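Local coordinates for antibiotic resistance protein (Deinococcus radiodurans, PDB 2VLI) that probably transfers a phosphate group as a P-loop phosphotransferase and so confers resistance to the antibiotic tunicamycin, at residues 25-38 with 72-84. Sequence-based numbering, arbitrary orientation.
Sequences LHERLPGSFVFEPE and ASREAAGPLIVPV
Ile81 meets Phe33 at its CB and His26 at its tip, and illustrates how one residue of a parallel sheet can touch both the edge strand and a covering helix. CB lies 3.9 Å from the carbonyl O of Phe33, the same oxygen that takes a nearly straight hydrogen bond (177° at the hydrogen) from Ile81 N. CG1 stands beside the backbone N, anti to the carbonyl carbon (chi1 -52°), and the extended chi2 carries CD1 out to helix 20-28. There the methyl rests against the backbone of His26, 3.5 Å from His26 CA, with CB of Leu25 on it as well and Ser32 OG 3.7 Å away.

That hydroxyl is itself gripped twice: His26 ND1 donates to Ser32 OG, which lies 22° out of the imidazole plane, and Ser32 OG donates a hydrogen bond to the carbonyl O of Leu29, which also accepts from Ser32 N. The type II turn from Leu29 to Ser32 is thus fastened to the helix that precedes it.

Parallel pairing continues through Phe33 N to Pro79 O and Phe35 N to Ile81 O (2.9 Å). On the Leu80 face, CD1 of Phe33 lies 3.7 Å from CD1 of Leu80, at the edge of the ring, the two side chains pointing the same way; CD1 of Phe35 reaches CB of Ala72 on helix 61-75. Farther along, Pro37 CG packs on Val82 CG1 at 3.8 Å, and a water donates to both Glu38 OE1 and Pro83 O.

Strand 33-34 is outermost in this chain's 2-3-1-4-5 parallel sheet, an order in keeping with the P-loop kinases. Strand 80-84 separates it from strand 7-11, with helix 20-28 over the Ile81 face and helix 61-75 over that of Leu80.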
loop_
_atom_site.group_PDB
_atom_site.type_symbol
_atom_site.label_atom_id
_atom_site.label_comp_id
_atom_site.label_asym_id
_atom_site.label_seq_id
_atom_site.Cartn_x
_atom_site.Cartn_y
_atom_site.Cartn_z
ATOM N N LEU A 25 -17.079 -3.868 21.523
ATOM C CA LEU A 25 -16.081 -4.311 22.460
ATOM C C LEU A 25 -16.169 -3.441 23.677
ATOM O O LEU A 25 -16.032 -3.914 24.798
ATOM C CB LEU A 25 -14.663 -4.169 21.901
ATOM C CG LEU A 25 -14.109 -5.317 21.075
ATOM C CD1 LEU A 25 -12.932 -4.819 20.245
ATOM C CD2 LEU A 25 -13.736 -6.521 21.971
ATOM N N HIS A 26 -16.346 -2.151 23.437
ATOM C CA HIS A 26 -16.470 -1.187 24.517
ATOM C C HIS A 26 -17.623 -1.560 25.455
ATOM O O HIS A 26 -17.437 -1.604 26.669
ATOM C CB HIS A 26 -16.677 0.213 23.979
ATOM C CG HIS A 26 -16.875 1.229 25.062
ATOM N ND1 HIS A 26 -16.034 1.317 26.147
ATOM C CD2 HIS A 26 -17.861 2.138 25.267
ATOM C CE1 HIS A 26 -16.463 2.278 26.950
ATOM N NE2 HIS A 26 -17.572 2.790 26.438
ATOM N N GLU A 27 -18.784 -1.852 24.865
ATOM C CA GLU A 27 -20.003 -2.190 25.637
ATOM C C GLU A 27 -19.840 -3.456 26.466
ATOM O O GLU A 27 -20.562 -3.646 27.436
ATOM C CB GLU A 27 -21.197 -2.401 24.736
ATOM C CG GLU A 27 -21.667 -1.243 23.888
ATOM C CD GLU A 27 -22.751 -1.696 22.857
ATOM O OE1 GLU A 27 -22.750 -2.894 22.432
ATOM O OE2 GLU A 27 -23.629 -0.865 22.484
ATOM N N ARG A 28 -18.887 -4.316 26.096
ATOM C CA ARG A 28 -18.690 -5.608 26.765
ATOM C C ARG A 28 -17.381 -5.771 27.509
ATOM O O ARG A 28 -17.073 -6.863 28.007
ATOM C CB ARG A 28 -18.871 -6.725 25.752
ATOM C CG ARG A 28 -20.243 -6.647 25.085
ATOM C CD ARG A 28 -20.515 -7.773 24.118
ATOM N NE ARG A 28 -20.341 -9.069 24.753
ATOM C CZ ARG A 28 -20.271 -10.230 24.103
ATOM N NH1 ARG A 28 -20.392 -10.263 22.786
ATOM N NH2 ARG A 28 -20.083 -11.356 24.777
ATOM N N LEU A 29 -16.608 -4.691 27.596
ATOM C CA LEU A 29 -15.428 -4.644 28.443
ATOM C C LEU A 29 -15.579 -3.519 29.443
ATOM O O LEU A 29 -15.190 -2.380 29.152
ATOM C CB LEU A 29 -14.166 -4.377 27.608
ATOM C CG LEU A 29 -13.646 -5.557 26.810
ATOM C CD1 LEU A 29 -12.645 -5.048 25.771
ATOM C CD2 LEU A 29 -13.026 -6.600 27.748
ATOM N N PRO A 30 -16.118 -3.818 30.640
ATOM C CA PRO A 30 -16.258 -2.733 31.620
ATOM C C PRO A 30 -14.915 -2.099 31.991
ATOM O O PRO A 30 -13.883 -2.803 32.122
ATOM C CB PRO A 30 -16.945 -3.428 32.834
ATOM C CG PRO A 30 -17.613 -4.646 32.241
ATOM C CD PRO A 30 -16.614 -5.104 31.169
ATOM N N GLY A 31 -14.924 -0.772 32.116
ATOM C CA GLY A 31 -13.708 0.019 32.390
ATOM C C GLY A 31 -12.971 0.473 31.125
ATOM O O GLY A 31 -11.994 1.225 31.204
ATOM N N SER A 32 -13.419 0.004 29.968
ATOM C CA SER A 32 -12.740 0.263 28.710
ATOM C C SER A 32 -13.023 1.679 28.210
ATOM O O SER A 32 -13.937 2.339 28.656
ATOM C CB SER A 32 -13.130 -0.787 27.646
ATOM O OG SER A 32 -14.472 -0.644 27.213
ATOM N N PHE A 33 -12.168 2.177 27.327
ATOM C CA PHE A 33 -12.312 3.546 26.832
ATOM C C PHE A 33 -11.975 3.525 25.352
ATOM O O PHE A 33 -10.987 2.900 24.978
ATOM C CB PHE A 33 -11.375 4.500 27.597
ATOM C CG PHE A 33 -11.418 5.931 27.115
ATOM C CD1 PHE A 33 -10.464 6.406 26.222
ATOM C CD2 PHE A 33 -12.377 6.814 27.589
ATOM C CE1 PHE A 33 -10.485 7.727 25.782
ATOM C CE2 PHE A 33 -12.419 8.118 27.142
ATOM C CZ PHE A 33 -11.456 8.586 26.237
ATOM N N VAL A 34 -12.806 4.177 24.547
ATOM C CA VAL A 34 -12.587 4.286 23.135
ATOM C C VAL A 34 -11.800 5.577 22.818
ATOM O O VAL A 34 -12.296 6.694 22.936
ATOM C CB VAL A 34 -13.902 4.231 22.333
ATOM C CG1 VAL A 34 -13.596 4.233 20.862
ATOM C CG2 VAL A 34 -14.727 2.952 22.643
ATOM N N PHE A 35 -10.541 5.386 22.446
ATOM C CA PHE A 35 -9.640 6.445 22.033
ATOM C C PHE A 35 -9.762 6.663 20.539
ATOM O O PHE A 35 -9.451 5.773 19.757
ATOM C CB PHE A 35 -8.242 6.028 22.423
ATOM C CG PHE A 35 -7.168 7.017 22.096
ATOM C CD1 PHE A 35 -6.574 7.785 23.125
ATOM C CD2 PHE A 35 -6.693 7.155 20.812
ATOM C CE1 PHE A 35 -5.516 8.643 22.850
ATOM C CE2 PHE A 35 -5.651 8.003 20.550
ATOM C CZ PHE A 35 -5.085 8.771 21.593
ATOM N N GLU A 36 -10.222 7.842 20.127
ATOM C CA GLU A 36 -10.542 8.129 18.726
ATOM C C GLU A 36 -9.519 9.057 18.130
ATOM O O GLU A 36 -9.589 10.259 18.374
ATOM C CB GLU A 36 -11.916 8.778 18.586
ATOM C CG GLU A 36 -12.968 8.026 19.319
ATOM C CD GLU A 36 -14.371 8.446 18.961
ATOM O OE1 GLU A 36 -14.710 9.664 19.083
ATOM O OE2 GLU A 36 -15.149 7.525 18.596
ATOM N N PRO A 37 -8.557 8.517 17.339
ATOM C CA PRO A 37 -7.443 9.276 16.794
ATOM C C PRO A 37 -7.858 10.448 15.944
ATOM O O PRO A 37 -7.133 11.414 15.816
ATOM C CB PRO A 37 -6.720 8.261 15.907
ATOM C CG PRO A 37 -7.097 6.971 16.472
ATOM C CD PRO A 37 -8.479 7.103 16.961
ATOM N N GLU A 38 -9.020 10.361 15.337
ATOM C CA GLU A 38 -9.518 11.473 14.563
ATOM C C GLU A 38 -9.688 12.783 15.369
ATOM O O GLU A 38 -9.619 13.851 14.786
ATOM C CB GLU A 38 -10.842 11.089 13.872
ATOM C CG GLU A 38 -11.900 10.536 14.832
ATOM C CD GLU A 38 -11.888 8.956 15.000
ATOM O OE1 GLU A 38 -10.897 8.352 15.439
ATOM O OE2 GLU A 38 -12.938 8.319 14.741
ATOM N N ALA A 72 -2.928 8.427 27.610
ATOM C CA ALA A 72 -4.198 7.721 27.826
ATOM C C ALA A 72 -3.987 6.321 28.431
ATOM O O ALA A 72 -4.737 5.890 29.321
ATOM C CB ALA A 72 -5.048 7.635 26.518
ATOM N N SER A 73 -2.952 5.638 27.949
ATOM C CA SER A 73 -2.566 4.310 28.422
ATOM C C SER A 73 -2.308 4.282 29.930
ATOM O O SER A 73 -2.714 3.361 30.609
ATOM C CB SER A 73 -1.299 3.840 27.674
ATOM O OG SER A 73 -1.001 2.507 27.992
ATOM N N ARG A 74 -1.608 5.285 30.437
ATOM C CA ARG A 74 -1.286 5.373 31.869
ATOM C C ARG A 74 -2.556 5.662 32.721
ATOM O O ARG A 74 -2.641 5.283 33.875
ATOM C CB ARG A 74 -0.237 6.463 32.112
ATOM C CG ARG A 74 1.239 6.031 32.001
ATOM C CD ARG A 74 1.835 6.102 30.570
ATOM N NE ARG A 74 3.313 6.122 30.555
ATOM C CZ ARG A 74 4.104 5.088 30.882
ATOM N NH1 ARG A 74 3.587 3.910 31.261
ATOM N NH2 ARG A 74 5.434 5.226 30.832
ATOM N N GLU A 75 -3.539 6.315 32.131
ATOM C CA GLU A 75 -4.737 6.706 32.855
ATOM C C GLU A 75 -5.910 5.726 32.734
ATOM O O GLU A 75 -6.912 5.870 33.434
ATOM C CB GLU A 75 -5.190 8.075 32.355
ATOM C CG GLU A 75 -4.143 9.165 32.539
ATOM C CD GLU A 75 -3.900 9.573 33.994
ATOM O OE1 GLU A 75 -4.880 10.001 34.650
ATOM O OE2 GLU A 75 -2.731 9.484 34.473
ATOM N N ALA A 76 -5.813 4.764 31.824
ATOM C CA ALA A 76 -6.934 3.896 31.495
ATOM C C ALA A 76 -7.178 2.901 32.636
ATOM O O ALA A 76 -6.228 2.337 33.173
ATOM C CB ALA A 76 -6.654 3.148 30.179
ATOM N N ALA A 77 -8.443 2.737 33.011
ATOM C CA ALA A 77 -8.847 1.750 34.023
ATOM C C ALA A 77 -8.824 0.387 33.331
ATOM O O ALA A 77 -8.095 -0.522 33.723
ATOM C CB ALA A 77 -10.280 2.074 34.572
ATOM N N GLY A 78 -9.607 0.293 32.261
ATOM C CA GLY A 78 -9.735 -0.933 31.523
ATOM C C GLY A 78 -8.960 -0.888 30.214
ATOM O O GLY A 78 -8.047 -0.075 30.021
ATOM N N PRO A 79 -9.299 -1.792 29.318
ATOM C CA PRO A 79 -8.628 -1.787 28.036
ATOM C C PRO A 79 -8.863 -0.515 27.217
ATOM O O PRO A 79 -9.928 0.091 27.235
ATOM C CB PRO A 79 -9.203 -3.015 27.328
ATOM C CG PRO A 79 -9.772 -3.890 28.461
ATOM C CD PRO A 79 -10.278 -2.882 29.454
ATOM N N LEU A 80 -7.837 -0.124 26.491
ATOM C CA LEU A 80 -7.897 1.010 25.619
ATOM C C LEU A 80 -8.192 0.488 24.200
ATOM O O LEU A 80 -7.430 -0.325 23.685
ATOM C CB LEU A 80 -6.564 1.731 25.720
ATOM C CG LEU A 80 -6.449 3.216 25.406
ATOM C CD1 LEU A 80 -7.545 4.065 26.109
ATOM C CD2 LEU A 80 -5.080 3.673 25.844
ATOM N N ILE A 81 -9.306 0.924 23.613
ATOM C CA ILE A 81 -9.752 0.493 22.277
ATOM C C ILE A 81 -9.549 1.609 21.259
ATOM O O ILE A 81 -10.043 2.708 21.425
ATOM C CB ILE A 81 -11.230 0.077 22.260
ATOM C CG1 ILE A 81 -11.519 -0.960 23.350
ATOM C CG2 ILE A 81 -11.612 -0.395 20.869
ATOM C CD1 ILE A 81 -13.016 -1.060 23.822
ATOM N N VAL A 82 -8.793 1.339 20.209
ATOM C CA VAL A 82 -8.422 2.370 19.233
ATOM C C VAL A 82 -8.848 1.973 17.802
ATOM O O VAL A 82 -8.136 1.232 17.163
ATOM C CB VAL A 82 -6.870 2.589 19.247
ATOM C CG1 VAL A 82 -6.487 3.748 18.339
ATOM C CG2 VAL A 82 -6.307 2.716 20.711
ATOM N N PRO A 83 -9.981 2.498 17.288
ATOM C CA PRO A 83 -10.384 2.291 15.889
ATOM C C PRO A 83 -9.620 3.232 14.961
ATOM O O PRO A 83 -9.605 4.425 15.191
ATOM C CB PRO A 83 -11.877 2.633 15.873
ATOM C CG PRO A 83 -12.172 3.350 17.169
ATOM C CD PRO A 83 -10.883 3.442 17.980
ATOM N N VAL A 84 -9.004 2.681 13.909
ATOM C CA VAL A 84 -8.298 3.431 12.913
ATOM C C VAL A 84 -8.709 2.925 11.547
ATOM O O VAL A 84 -9.306 1.875 11.420
ATOM C CB VAL A 84 -6.766 3.338 13.062
ATOM C CG1 VAL A 84 -6.353 3.835 14.398
ATOM C CG2 VAL A 84 -6.274 1.924 12.911
HETATM O O HOH W 1 -10.496 6.419 13.679
#